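Local coordinates for DNA damage response protein Rtt109, putative (Neosartorya fumigata, PDB 5ZB9) that probably transfers acetyl groups from acetyl-CoA to lysine side chains of histone H3, a modification tied to nucleosome assembly and the DNA damage response, at residues G20-I25 / R465-N470; S69-F74 / T97-L102; T195-K200 / L328-Q333; S201-F206 / L321-P326; P43-E48 / S336-S341. All blocks are in the same frame, centred on the assembly; numbering follows the deposited sequence.

Contact 1: G20-I25 / R465-N470; sequences GVKVTI and RVEGRN
Val23 and Val466 form the central pair of two antiparallel strand segments whose N-to-C directions lie 149° apart. The backbone bonds come first. Val466 N donates to Val23 O at 2.7 Å, and Val23 N returns a bond to Val466 O at 2.9 Å. This is the hydrogen-bonded pair. It is flanked by the non-hydrogen-bonded pairs Lys22 with Glu467 and Thr24 with Arg465. Beyond the strand, Gly468 N reaches Val21 O at 2.8 Å.

Polar side chains share one face. Arg465 NH1 gives a bond to Thr24 OG1 at 2.7 Å, and the hydroxyl lies in the guanidinium plane, at its edge. Thr24 OG1 stands anti to its own carbonyl carbon (chi1 -60°), beside the backbone N. The same NH1 makes a salt bridge with Glu70. Lys22 and Glu467 lie side by side and point the same way, with Lys22 CE 3.5 Å from Glu467 OE1. The ammonium itself pairs with Glu65, and Lys22 NZ stays 4.4 Å from Glu467 OE1.

Apolar groups take the other face. Val23 CG2 packs on Val466 CB at 4.2 Å. Both CG1 and CD1 of Ile25 touch Val466 CG2, with Ile25 CG1 at 4.0 Å. Helix 9-16 covers this side through Leu13 and Ala14, and Val23 also meets Val59 and Ile61.

The arrangement is a two-faced antiparallel pairing: the C-terminal strand 464-467 is added beside strand 22-35 in the large mixed sheet of the acetyltransferase fold.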
# COMPACT_ATOMS: atom_id res chain seq x y z
N GLY A 20 3.16 17.66 21.75
CA GLY A 20 2.51 18.92 21.49
C GLY A 20 1.94 19.06 20.09
O GLY A 20 1.23 20.02 19.79
N VAL A 21 2.26 18.11 19.21
CA VAL A 21 1.64 18.12 17.88
C VAL A 21 0.21 17.62 18.01
O VAL A 21 -0.03 16.50 18.47
CB VAL A 21 2.41 17.26 16.87
CG1 VAL A 21 1.67 17.21 15.55
CG2 VAL A 21 3.81 17.79 16.67
N LYS A 22 -0.74 18.45 17.61
CA LYS A 22 -2.15 18.10 17.72
C LYS A 22 -2.78 17.96 16.35
O LYS A 22 -2.76 18.88 15.55
CB LYS A 22 -2.90 19.15 18.54
CG LYS A 22 -2.35 19.33 19.94
CD LYS A 22 -3.08 20.42 20.70
CE LYS A 22 -2.55 20.54 22.12
NZ LYS A 22 -3.34 21.52 22.91
N VAL A 23 -3.35 16.79 16.08
CA VAL A 23 -4.10 16.59 14.85
C VAL A 23 -5.41 15.89 15.14
O VAL A 23 -5.61 15.35 16.22
CB VAL A 23 -3.30 15.76 13.82
CG1 VAL A 23 -2.00 16.47 13.44
CG2 VAL A 23 -3.02 14.37 14.37
N THR A 24 -6.31 15.89 14.16
CA THR A 24 -7.57 15.17 14.27
C THR A 24 -7.59 14.10 13.19
O THR A 24 -7.19 14.36 12.06
CB THR A 24 -8.78 16.11 14.11
OG1 THR A 24 -8.74 17.11 15.13
CG2 THR A 24 -10.09 15.34 14.20
N ILE A 25 -8.04 12.90 13.54
CA ILE A 25 -8.08 11.82 12.56
C ILE A 25 -9.49 11.28 12.35
O ILE A 25 -10.30 11.18 13.28
CB ILE A 25 -7.15 10.65 12.97
CG1 ILE A 25 -7.54 10.10 14.34
CG2 ILE A 25 -5.72 11.12 12.99
CD1 ILE A 25 -6.89 8.80 14.67
N ARG A 465 -9.39 13.36 18.38
CA ARG A 465 -8.26 14.27 18.36
C ARG A 465 -7.08 13.59 19.02
O ARG A 465 -7.23 12.83 19.98
CB ARG A 465 -8.61 15.57 19.07
CG ARG A 465 -9.80 16.28 18.47
CD ARG A 465 -9.65 17.78 18.62
NE ARG A 465 -10.93 18.48 18.47
CZ ARG A 465 -11.51 18.75 17.30
NH1 ARG A 465 -10.95 18.36 16.17
NH2 ARG A 465 -12.66 19.40 17.28
N VAL A 466 -5.90 13.84 18.48
CA VAL A 466 -4.68 13.18 18.91
C VAL A 466 -3.61 14.19 19.27
O VAL A 466 -3.35 15.12 18.51
CB VAL A 466 -4.13 12.25 17.81
CG1 VAL A 466 -2.85 11.59 18.28
CG2 VAL A 466 -5.17 11.22 17.41
N GLU A 467 -3.00 14.02 20.43
CA GLU A 467 -1.88 14.87 20.80
C GLU A 467 -0.63 14.02 20.92
O GLU A 467 -0.63 13.00 21.62
CB GLU A 467 -2.16 15.61 22.11
CG GLU A 467 -1.27 16.82 22.33
CD GLU A 467 -1.49 17.47 23.69
OE1 GLU A 467 -0.65 18.31 24.09
OE2 GLU A 467 -2.50 17.14 24.35
N GLY A 468 0.43 14.43 20.23
CA GLY A 468 1.69 13.72 20.27
C GLY A 468 2.27 13.56 21.67
O GLY A 468 2.07 14.41 22.55
N ARG A 469 2.99 12.47 21.87
CA ARG A 469 3.55 12.09 23.16
C ARG A 469 5.04 11.79 23.07
O ARG A 469 5.72 11.66 24.08
CB ARG A 469 2.83 10.85 23.69
CG ARG A 469 1.89 11.09 24.83
CD ARG A 469 1.30 9.76 25.27
NE ARG A 469 0.03 9.48 24.61
CZ ARG A 469 -0.50 8.27 24.50
NH1 ARG A 469 0.15 7.22 25.00
NH2 ARG A 469 -1.66 8.10 23.89
N ASN A 470 5.53 11.65 21.84
CA ASN A 470 6.92 11.27 21.59
C ASN A 470 7.88 12.41 21.92
O ASN A 470 7.80 13.48 21.33
CB ASN A 470 7.10 10.83 20.14
CG ASN A 470 8.46 10.24 19.87
OD1 ASN A 470 9.34 10.91 19.33
ND2 ASN A 470 8.64 8.98 20.25

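Contact 2: S69-F74 / T97-L102; sequences SEVIIF and TGYLHL
Thr97 touches the strand first, through Ile72 and Ile73. Thr97 OG1 donates to Ile72 O at a short 2.5 Å, in the carbonyl plane and on a lone pair. The hydroxyl sits between the backbone N and the carbonyl carbon (chi1 54°). Thr97 N also reaches Ile73 O at 3.3 Å, from well above that carbonyl plane. Thr97 CG2 rests on Ile72 CG2, and the two side chains cross at about a right angle.

Gly98 N gives a bond of 2.9 Å to a water. That water donates to Ile73 O, also at 2.9 Å, and accepts a weak bond from Leu100 N. Tyr99 lays its CB against Val71 CG2 at 4.0 Å, while its OH bonds to Phe436 O. Leu100 CD1 meets Ile73 CD1 at 3.6 Å. Leu102 closes a 3-10 turn with its N on Tyr99 O, and its CD1 comes to 4.4 Å from Val71 CG1.

On the strand, Ile73 and Phe74 both face Val59, a classic beta bulge. The turn packs on it beside the coenzyme site: the Leu100 side chain is about 4 Å from that of Leu112, which binds CoA, as does Ser96 just before Thr97. No CoA is bound here.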
# COMPACT_ATOMS: atom_id res chain seq x y z
N SER A 69 -12.91 25.17 13.41
CA SER A 69 -12.08 25.24 12.21
C SER A 69 -11.06 24.10 12.12
O SER A 69 -10.10 24.04 12.89
CB SER A 69 -11.35 26.59 12.17
OG SER A 69 -10.54 26.77 13.32
N GLU A 70 -11.29 23.20 11.18
CA GLU A 70 -10.31 22.18 10.83
C GLU A 70 -9.88 22.36 9.39
O GLU A 70 -10.68 22.79 8.55
CB GLU A 70 -10.89 20.77 11.02
CG GLU A 70 -11.07 20.33 12.46
CD GLU A 70 -11.63 18.92 12.55
OE1 GLU A 70 -11.29 18.09 11.67
OE2 GLU A 70 -12.41 18.64 13.49
N VAL A 71 -8.63 22.03 9.08
CA VAL A 71 -8.28 21.84 7.67
C VAL A 71 -7.53 20.52 7.48
O VAL A 71 -6.56 20.21 8.18
CB VAL A 71 -7.45 23.02 7.11
CG1 VAL A 71 -6.11 23.18 7.83
CG2 VAL A 71 -7.25 22.87 5.62
N ILE A 72 -8.01 19.73 6.53
CA ILE A 72 -7.36 18.47 6.18
C ILE A 72 -5.96 18.72 5.64
O ILE A 72 -5.76 19.56 4.76
CB ILE A 72 -8.19 17.70 5.14
CG1 ILE A 72 -9.45 17.13 5.78
CG2 ILE A 72 -7.36 16.59 4.51
CD1 ILE A 72 -10.38 16.49 4.78
N ILE A 73 -4.97 18.00 6.16
CA ILE A 73 -3.61 18.14 5.68
C ILE A 73 -3.10 16.92 4.92
O ILE A 73 -2.11 16.99 4.20
CB ILE A 73 -2.63 18.42 6.83
CG1 ILE A 73 -2.64 17.26 7.82
CG2 ILE A 73 -2.98 19.73 7.51
CD1 ILE A 73 -1.43 17.21 8.71
N PHE A 74 -3.79 15.79 5.07
CA PHE A 74 -3.28 14.55 4.50
C PHE A 74 -4.38 13.52 4.36
O PHE A 74 -5.26 13.42 5.21
CB PHE A 74 -2.15 13.99 5.38
CG PHE A 74 -1.43 12.82 4.77
CD1 PHE A 74 -0.65 12.99 3.62
CD2 PHE A 74 -1.51 11.56 5.34
CE1 PHE A 74 0.02 11.91 3.06
CE2 PHE A 74 -0.83 10.49 4.79
CZ PHE A 74 -0.06 10.66 3.64
N THR A 97 -2.48 18.41 1.26
CA THR A 97 -3.22 19.56 0.77
C THR A 97 -2.30 20.77 0.68
O THR A 97 -2.52 21.67 -0.12
CB THR A 97 -4.42 19.88 1.65
OG1 THR A 97 -3.99 20.03 3.01
CG2 THR A 97 -5.44 18.77 1.58
N GLY A 98 -1.28 20.78 1.52
CA GLY A 98 -0.32 21.87 1.54
C GLY A 98 -0.58 22.85 2.65
O GLY A 98 0.06 23.90 2.72
N TYR A 99 -1.51 22.52 3.55
CA TYR A 99 -1.90 23.43 4.62
C TYR A 99 -1.31 23.06 5.98
O TYR A 99 -1.66 23.65 6.99
CB TYR A 99 -3.43 23.53 4.70
CG TYR A 99 -3.98 24.14 3.45
CD1 TYR A 99 -3.82 25.50 3.18
CD2 TYR A 99 -4.62 23.36 2.50
CE1 TYR A 99 -4.30 26.06 2.02
CE2 TYR A 99 -5.11 23.91 1.33
CZ TYR A 99 -4.94 25.27 1.10
OH TYR A 99 -5.43 25.82 -0.06
N LEU A 100 -0.41 22.09 5.98
CA LEU A 100 0.25 21.66 7.20
C LEU A 100 1.00 22.81 7.87
O LEU A 100 1.18 22.81 9.10
CB LEU A 100 1.21 20.50 6.91
CG LEU A 100 2.06 19.99 8.07
CD1 LEU A 100 1.19 19.57 9.24
CD2 LEU A 100 2.94 18.84 7.61
N HIS A 101 1.43 23.79 7.08
CA HIS A 101 2.19 24.93 7.61
C HIS A 101 1.37 25.79 8.58
O HIS A 101 1.93 26.51 9.40
CB HIS A 101 2.73 25.79 6.47
CG HIS A 101 1.67 26.50 5.69
ND1 HIS A 101 1.00 25.92 4.63
CD2 HIS A 101 1.16 27.76 5.80
CE1 HIS A 101 0.12 26.77 4.14
NE2 HIS A 101 0.21 27.90 4.83
N LEU A 102 0.04 25.69 8.50
CA LEU A 102 -0.84 26.42 9.41
C LEU A 102 -0.83 25.84 10.82
O LEU A 102 -1.56 26.32 11.70
CB LEU A 102 -2.27 26.43 8.88
CG LEU A 102 -2.44 27.05 7.49
CD1 LEU A 102 -3.89 26.93 7.05
CD2 LEU A 102 -1.98 28.50 7.51
O HOH W 1 -0.59 19.45 3.97

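Contact 3: T195-K200 / L328-Q333; sequences TQESAK and LVNSVQ
Ser198 OG lies 3.5 Å from Leu328 N, beside a backbone hydrogen bond that joins Ser198 to Gly327, just before 328-333. A further polar bond lies within 195-200: Lys200 NZ gives a bond of 2.8 Å to Gln196 O. The lysine chain bends at CE and again at NZ (chi3 52°, chi4 58°) to reach it. The carboxylate of Glu197 is held by Thr184, through its OE2.

The direct touch across the contact is made by Val329. Val329 CG1 stands anti to the carbonyl carbon (chi1 -66°) and comes to 3.6 Å from Ser198 N. Val329 CG1 also lies 3.8 Å from Ser198 CB and 3.9 Å from Glu197 CB. It thus leans on the last residues of the weakly bonded helical turn, Glu197 and Ser198. A water modelled between Glu197 O and Leu328 O sits too close to both, so the bridge it suggests is doubtful.

Val329 also opens a type I turn, closed by Val332 N on Val329 O at 3.3 Å. The chemistry implies a light join: one valine methyl packs on Glu197 and Ser198, and no direct hydrogen bond links the two segments.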
# COMPACT_ATOMS: atom_id res chain seq x y z
N THR A 195 14.89 -23.14 11.63
CA THR A 195 14.26 -23.17 12.96
C THR A 195 14.38 -21.83 13.69
O THR A 195 13.54 -21.49 14.52
CB THR A 195 14.85 -24.30 13.85
OG1 THR A 195 16.25 -24.43 13.60
CG2 THR A 195 14.16 -25.63 13.56
N GLN A 196 15.44 -21.08 13.37
CA GLN A 196 15.63 -19.75 13.93
C GLN A 196 14.54 -18.78 13.48
O GLN A 196 13.77 -18.27 14.29
CB GLN A 196 17.00 -19.18 13.53
CG GLN A 196 18.15 -19.58 14.43
CD GLN A 196 19.38 -18.71 14.23
OE1 GLN A 196 19.42 -17.87 13.33
NE2 GLN A 196 20.39 -18.91 15.08
N GLU A 197 14.47 -18.55 12.17
CA GLU A 197 13.56 -17.56 11.59
C GLU A 197 12.09 -17.98 11.66
O GLU A 197 11.21 -17.16 11.42
CB GLU A 197 13.93 -17.28 10.13
CG GLU A 197 15.27 -16.60 9.93
CD GLU A 197 15.73 -16.63 8.49
OE1 GLU A 197 14.88 -16.63 7.57
OE2 GLU A 197 16.96 -16.65 8.27
N SER A 198 11.83 -19.25 11.97
CA SER A 198 10.46 -19.75 11.97
C SER A 198 9.71 -19.40 13.25
O SER A 198 8.52 -19.07 13.21
CB SER A 198 10.44 -21.27 11.75
OG SER A 198 9.17 -21.71 11.28
N ALA A 199 10.39 -19.47 14.39
CA ALA A 199 9.76 -19.19 15.68
C ALA A 199 9.46 -17.70 15.88
O ALA A 199 8.74 -17.32 16.81
CB ALA A 199 10.64 -19.70 16.82
N LYS A 200 10.01 -16.87 15.01
CA LYS A 200 9.86 -15.41 15.12
C LYS A 200 9.27 -14.80 13.85
O LYS A 200 9.39 -15.37 12.76
CB LYS A 200 11.21 -14.77 15.43
CG LYS A 200 12.36 -15.35 14.61
CD LYS A 200 13.69 -15.21 15.34
CE LYS A 200 13.61 -15.75 16.77
NZ LYS A 200 13.20 -17.19 16.81
N LEU A 328 6.67 -19.76 9.78
CA LEU A 328 6.82 -19.53 8.35
C LEU A 328 8.14 -18.82 8.10
O LEU A 328 8.45 -17.81 8.75
CB LEU A 328 5.64 -18.70 7.81
CG LEU A 328 5.10 -18.98 6.41
CD1 LEU A 328 4.59 -20.42 6.30
CD2 LEU A 328 3.99 -17.99 6.05
N VAL A 329 8.95 -19.37 7.19
CA VAL A 329 10.19 -18.73 6.77
C VAL A 329 10.06 -18.33 5.31
O VAL A 329 9.11 -18.76 4.64
CB VAL A 329 11.41 -19.65 6.96
CG1 VAL A 329 11.65 -19.93 8.43
CG2 VAL A 329 11.21 -20.95 6.19
N ASN A 330 10.99 -17.53 4.81
CA ASN A 330 10.90 -17.04 3.43
C ASN A 330 11.26 -18.10 2.38
O ASN A 330 11.20 -17.83 1.18
CB ASN A 330 11.78 -15.80 3.24
CG ASN A 330 13.26 -16.11 3.32
OD1 ASN A 330 13.68 -17.05 3.99
ND2 ASN A 330 14.06 -15.30 2.63
N SER A 331 11.60 -19.31 2.83
CA SER A 331 11.91 -20.41 1.91
C SER A 331 10.67 -21.25 1.61
O SER A 331 10.63 -22.00 0.62
CB SER A 331 13.03 -21.29 2.49
OG SER A 331 12.53 -22.16 3.50
N VAL A 332 9.66 -21.14 2.47
CA VAL A 332 8.38 -21.82 2.25
C VAL A 332 7.62 -21.15 1.11
O VAL A 332 7.16 -20.02 1.24
CB VAL A 332 7.50 -21.82 3.52
CG1 VAL A 332 6.17 -22.50 3.25
CG2 VAL A 332 8.23 -22.48 4.68
N GLN A 333 7.49 -21.85 -0.01
CA GLN A 333 6.81 -21.31 -1.19
C GLN A 333 5.33 -21.09 -0.90
O GLN A 333 4.71 -21.82 -0.13
CB GLN A 333 7.00 -22.24 -2.39
CG GLN A 333 6.35 -21.73 -3.68
CD GLN A 333 6.95 -22.34 -4.94
OE1 GLN A 333 7.82 -21.74 -5.58
NE2 GLN A 333 6.48 -23.53 -5.30
O HOH W 2 9.25 -16.21 10.37

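Contact 4: S201-F206 / L321-P326; sequences SSATAF and LVINPP
Ser202 and Asn324 exchange the shortest bonds of this antiparallel pairing. Asn324 N donates to Ser202 O at 2.6 Å. Ser202 N answers with a bond to Asn324 O at 2.8 Å that is almost straight, 178° at the hydrogen. Two residues on, Val322 N reaches Thr204 O at 3.0 Å and Thr204 N reaches Val322 O at 3.2 Å. The non-hydrogen-bonded pairs Ala203 with Ile323 and Ala205 with Leu321 alternate with these.

The buried polar tips on the face of Ser202, Thr204 and Asn324 gather round Glu183, whose OE2 takes bonds from Ser202 OG and Asn324 ND2 and whose OE1 bonds with Thr204 OG1, while Arg133 holds Asn324 OD1.

Packing follows. Phe206 CE1 meets Val322 CG2 at 4.0 Å on that same face. On the other face, Ala203 CB touches Ile323 CG1 at 3.8 Å. A chi2 of 65° places Leu321 CD1, which lies 3.5 Å from Thr204 O and also meets the CB atoms of Ala203 and Ala205. At the strand end, Ser201 OG rests on Pro326 CD at 3.3 Å.

Helix 162-177 covers the alanine face through Ile176 and Leu177. In the sheet, strand 317-324 pairs with both 202-208 and 133-140, and strand 202-208 passes the pairing on to 235-236.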
# COMPACT_ATOMS: atom_id res chain seq x y z
N SER A 201 8.62 -13.65 13.99
CA SER A 201 8.09 -12.92 12.84
C SER A 201 9.22 -12.24 12.08
O SER A 201 10.00 -11.47 12.67
CB SER A 201 7.05 -11.90 13.29
OG SER A 201 5.81 -12.13 12.65
N SER A 202 9.33 -12.53 10.79
CA SER A 202 10.43 -11.99 9.99
C SER A 202 9.96 -11.30 8.72
O SER A 202 8.81 -11.48 8.30
CB SER A 202 11.42 -13.11 9.65
OG SER A 202 10.79 -14.14 8.93
N ALA A 203 10.85 -10.53 8.10
CA ALA A 203 10.47 -9.72 6.94
C ALA A 203 11.65 -9.25 6.11
O ALA A 203 12.75 -9.04 6.62
CB ALA A 203 9.65 -8.52 7.38
N THR A 204 11.39 -9.06 4.81
CA THR A 204 12.33 -8.45 3.88
C THR A 204 11.56 -7.47 2.99
O THR A 204 10.37 -7.69 2.71
CB THR A 204 13.05 -9.53 3.01
OG1 THR A 204 13.68 -10.50 3.86
CG2 THR A 204 14.12 -8.89 2.10
N ALA A 205 12.22 -6.39 2.58
CA ALA A 205 11.61 -5.43 1.67
C ALA A 205 12.20 -5.59 0.27
O ALA A 205 13.42 -5.73 0.11
CB ALA A 205 11.82 -4.01 2.17
N PHE A 206 11.33 -5.57 -0.74
CA PHE A 206 11.74 -5.75 -2.13
C PHE A 206 11.38 -4.52 -2.96
O PHE A 206 10.26 -4.00 -2.86
CB PHE A 206 11.08 -7.00 -2.74
CG PHE A 206 11.43 -8.29 -2.02
CD1 PHE A 206 10.72 -8.68 -0.89
CD2 PHE A 206 12.45 -9.10 -2.49
CE1 PHE A 206 11.03 -9.86 -0.24
CE2 PHE A 206 12.77 -10.29 -1.84
CZ PHE A 206 12.07 -10.67 -0.71
N LEU A 321 6.77 -5.26 0.77
CA LEU A 321 7.28 -5.67 2.06
C LEU A 321 6.64 -7.00 2.41
O LEU A 321 5.43 -7.08 2.59
CB LEU A 321 6.98 -4.62 3.13
CG LEU A 321 7.27 -5.07 4.56
CD1 LEU A 321 8.77 -5.31 4.77
CD2 LEU A 321 6.73 -4.05 5.55
N VAL A 322 7.44 -8.06 2.45
CA VAL A 322 6.88 -9.39 2.70
C VAL A 322 7.21 -9.86 4.12
O VAL A 322 8.38 -10.02 4.49
CB VAL A 322 7.39 -10.43 1.69
CG1 VAL A 322 6.77 -11.79 1.96
CG2 VAL A 322 7.08 -9.98 0.26
N ILE A 323 6.15 -10.08 4.90
CA ILE A 323 6.26 -10.46 6.30
C ILE A 323 5.89 -11.92 6.51
O ILE A 323 4.78 -12.35 6.19
CB ILE A 323 5.35 -9.57 7.19
CG1 ILE A 323 5.83 -8.12 7.13
CG2 ILE A 323 5.32 -10.09 8.62
CD1 ILE A 323 4.86 -7.12 7.74
N ASN A 324 6.83 -12.69 7.06
CA ASN A 324 6.56 -14.10 7.34
C ASN A 324 6.39 -14.31 8.83
O ASN A 324 7.35 -14.18 9.60
CB ASN A 324 7.68 -14.99 6.79
CG ASN A 324 7.77 -14.93 5.28
OD1 ASN A 324 6.89 -15.42 4.58
ND2 ASN A 324 8.83 -14.31 4.76
N PRO A 325 5.16 -14.62 9.25
CA PRO A 325 4.79 -14.77 10.66
C PRO A 325 5.42 -16.02 11.27
O PRO A 325 5.92 -16.86 10.52
CB PRO A 325 3.26 -14.87 10.60
CG PRO A 325 3.02 -15.58 9.32
CD PRO A 325 4.05 -15.00 8.36
N PRO A 326 5.41 -16.15 12.61
CA PRO A 326 6.02 -17.33 13.23
C PRO A 326 5.42 -18.63 12.70
O PRO A 326 4.20 -18.77 12.61
CB PRO A 326 5.71 -17.14 14.72
CG PRO A 326 5.55 -15.67 14.89
CD PRO A 326 4.89 -15.20 13.62

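Contact 5: P43-E48 / S336-S341; sequences PGEEPE and SSRVAS
Arg338 meets Glu45, Glu46 and Glu48 along its length. Arg338 CB lies 3.4 Å from Glu46 O. Arg338 CG lies near the same oxygen and touches Glu48 CG at 3.5 Å. Arg338 CD stays near Glu46 O and comes to 3.6 Å from Glu45 OE1. The chain then bends (chi3 -61°), which sets NE toward Glu45. Arg338 NE donates to Glu45 OE1 at 2.7 Å in a salt bridge. The oxygen lies near the guanidinium plane, but the nitrogen meets it from above the carboxylate plane. At the tip, Arg338 NH1 is 3.9 Å from Glu48 OE2, a long salt bridge, and has a second partner in Asp246. Ser336 OG sits over the centre of one guanidinium face, and it also takes Arg338 N in an ST turn.

Glu48 is held by Ser337, whose OG donates to Glu48 OE1 at 2.8 Å. The backbones add Glu46 N on Val339 O at 2.9 Å. A weak bond of 3.4 Å joins Ser341 N to Gly44 O.

The contact lies at the surface. It ties the loop between strands 22-35 and 50-61 to the long loop between strands 317-324 and 417-419.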
# COMPACT_ATOMS: atom_id res chain seq x y z
N PRO A 43 -4.25 -21.25 -16.97
CA PRO A 43 -5.23 -22.01 -17.77
C PRO A 43 -5.73 -23.26 -17.03
O PRO A 43 -4.92 -24.00 -16.46
CB PRO A 43 -4.44 -22.39 -19.02
CG PRO A 43 -2.99 -22.21 -18.67
CD PRO A 43 -2.96 -21.10 -17.67
N GLY A 44 -7.04 -23.46 -17.02
CA GLY A 44 -7.62 -24.65 -16.42
C GLY A 44 -7.98 -24.54 -14.95
O GLY A 44 -8.46 -25.50 -14.35
N GLU A 45 -7.74 -23.37 -14.36
CA GLU A 45 -8.05 -23.18 -12.95
C GLU A 45 -8.94 -21.97 -12.75
O GLU A 45 -9.04 -21.10 -13.62
CB GLU A 45 -6.77 -23.04 -12.13
CG GLU A 45 -5.70 -24.04 -12.51
CD GLU A 45 -4.69 -24.27 -11.40
OE1 GLU A 45 -5.04 -24.04 -10.22
OE2 GLU A 45 -3.55 -24.68 -11.70
N GLU A 46 -9.62 -21.92 -11.61
CA GLU A 46 -10.41 -20.75 -11.26
C GLU A 46 -9.55 -19.78 -10.45
O GLU A 46 -8.55 -20.18 -9.86
CB GLU A 46 -11.66 -21.17 -10.47
CG GLU A 46 -12.72 -21.89 -11.30
CD GLU A 46 -13.24 -21.04 -12.45
OE1 GLU A 46 -13.54 -19.84 -12.22
OE2 GLU A 46 -13.37 -21.56 -13.58
N PRO A 47 -9.93 -18.49 -10.46
CA PRO A 47 -9.23 -17.48 -9.65
C PRO A 47 -9.38 -17.76 -8.16
O PRO A 47 -10.37 -18.36 -7.75
CB PRO A 47 -9.94 -16.17 -10.02
CG PRO A 47 -10.63 -16.45 -11.31
CD PRO A 47 -10.99 -17.89 -11.28
N GLU A 48 -8.42 -17.31 -7.36
CA GLU A 48 -8.52 -17.48 -5.92
C GLU A 48 -9.64 -16.61 -5.38
O GLU A 48 -9.81 -15.47 -5.81
CB GLU A 48 -7.20 -17.15 -5.22
CG GLU A 48 -6.06 -18.04 -5.67
CD GLU A 48 -4.90 -18.07 -4.70
OE1 GLU A 48 -5.06 -17.56 -3.57
OE2 GLU A 48 -3.83 -18.60 -5.07
N SER A 336 -1.37 -22.63 -3.23
CA SER A 336 -2.54 -22.27 -4.02
C SER A 336 -3.87 -22.57 -3.31
O SER A 336 -4.01 -23.61 -2.65
CB SER A 336 -2.49 -23.00 -5.37
OG SER A 336 -3.65 -22.76 -6.15
N SER A 337 -4.83 -21.66 -3.43
CA SER A 337 -6.19 -21.88 -2.92
C SER A 337 -7.18 -22.04 -4.07
O SER A 337 -8.40 -22.05 -3.85
CB SER A 337 -6.62 -20.74 -1.98
OG SER A 337 -6.80 -19.51 -2.68
N ARG A 338 -6.66 -22.16 -5.29
CA ARG A 338 -7.49 -22.30 -6.49
C ARG A 338 -8.19 -23.65 -6.56
O ARG A 338 -7.70 -24.65 -6.03
CB ARG A 338 -6.64 -22.12 -7.75
CG ARG A 338 -5.96 -20.77 -7.88
CD ARG A 338 -5.23 -20.62 -9.21
NE ARG A 338 -4.17 -21.62 -9.39
CZ ARG A 338 -2.92 -21.48 -8.95
NH1 ARG A 338 -2.55 -20.39 -8.28
NH2 ARG A 338 -2.03 -22.45 -9.18
N VAL A 339 -9.35 -23.67 -7.22
CA VAL A 339 -10.05 -24.92 -7.52
C VAL A 339 -10.02 -25.18 -9.03
O VAL A 339 -10.01 -24.23 -9.82
CB VAL A 339 -11.51 -24.88 -7.02
CG1 VAL A 339 -12.10 -26.28 -6.97
CG2 VAL A 339 -11.59 -24.23 -5.64
N ALA A 340 -9.99 -26.45 -9.42
CA ALA A 340 -9.91 -26.82 -10.83
C ALA A 340 -11.28 -26.77 -11.51
O ALA A 340 -12.28 -27.22 -10.95
CB ALA A 340 -9.29 -28.20 -10.98
N SER A 341 -11.30 -26.21 -12.72
CA SER A 341 -12.54 -26.07 -13.48
C SER A 341 -12.67 -27.14 -14.57
O SER A 341 -13.72 -27.76 -14.72
CB SER A 341 -12.62 -24.67 -14.10
OG SER A 341 -11.38 -24.29 -14.68

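In the fold
From the N terminus, contact 1 opens first, at 20-25, and closes last, at 465-470, so it encloses all the others. Contact 5 opens next, at 43-48, and holds contacts 2, 3 and 4 within its span. Contact 2 closes before contact 3 opens. Contact 3 in turn encloses contact 4, and none cross. Contacts 1 and 2 touch through Arg465 and Glu70, on the same side of the chain's centre. Contacts 3 and 4 also touch. Contact 5 lies across the chain's centre from contacts 1 and 2. Contacts 1, 2 and 4 reach the same mixed sheet; contact 3 joins helix 193-198 to the loop after strand 317-324, and contact 5 joins loops leading from the sheet's strands.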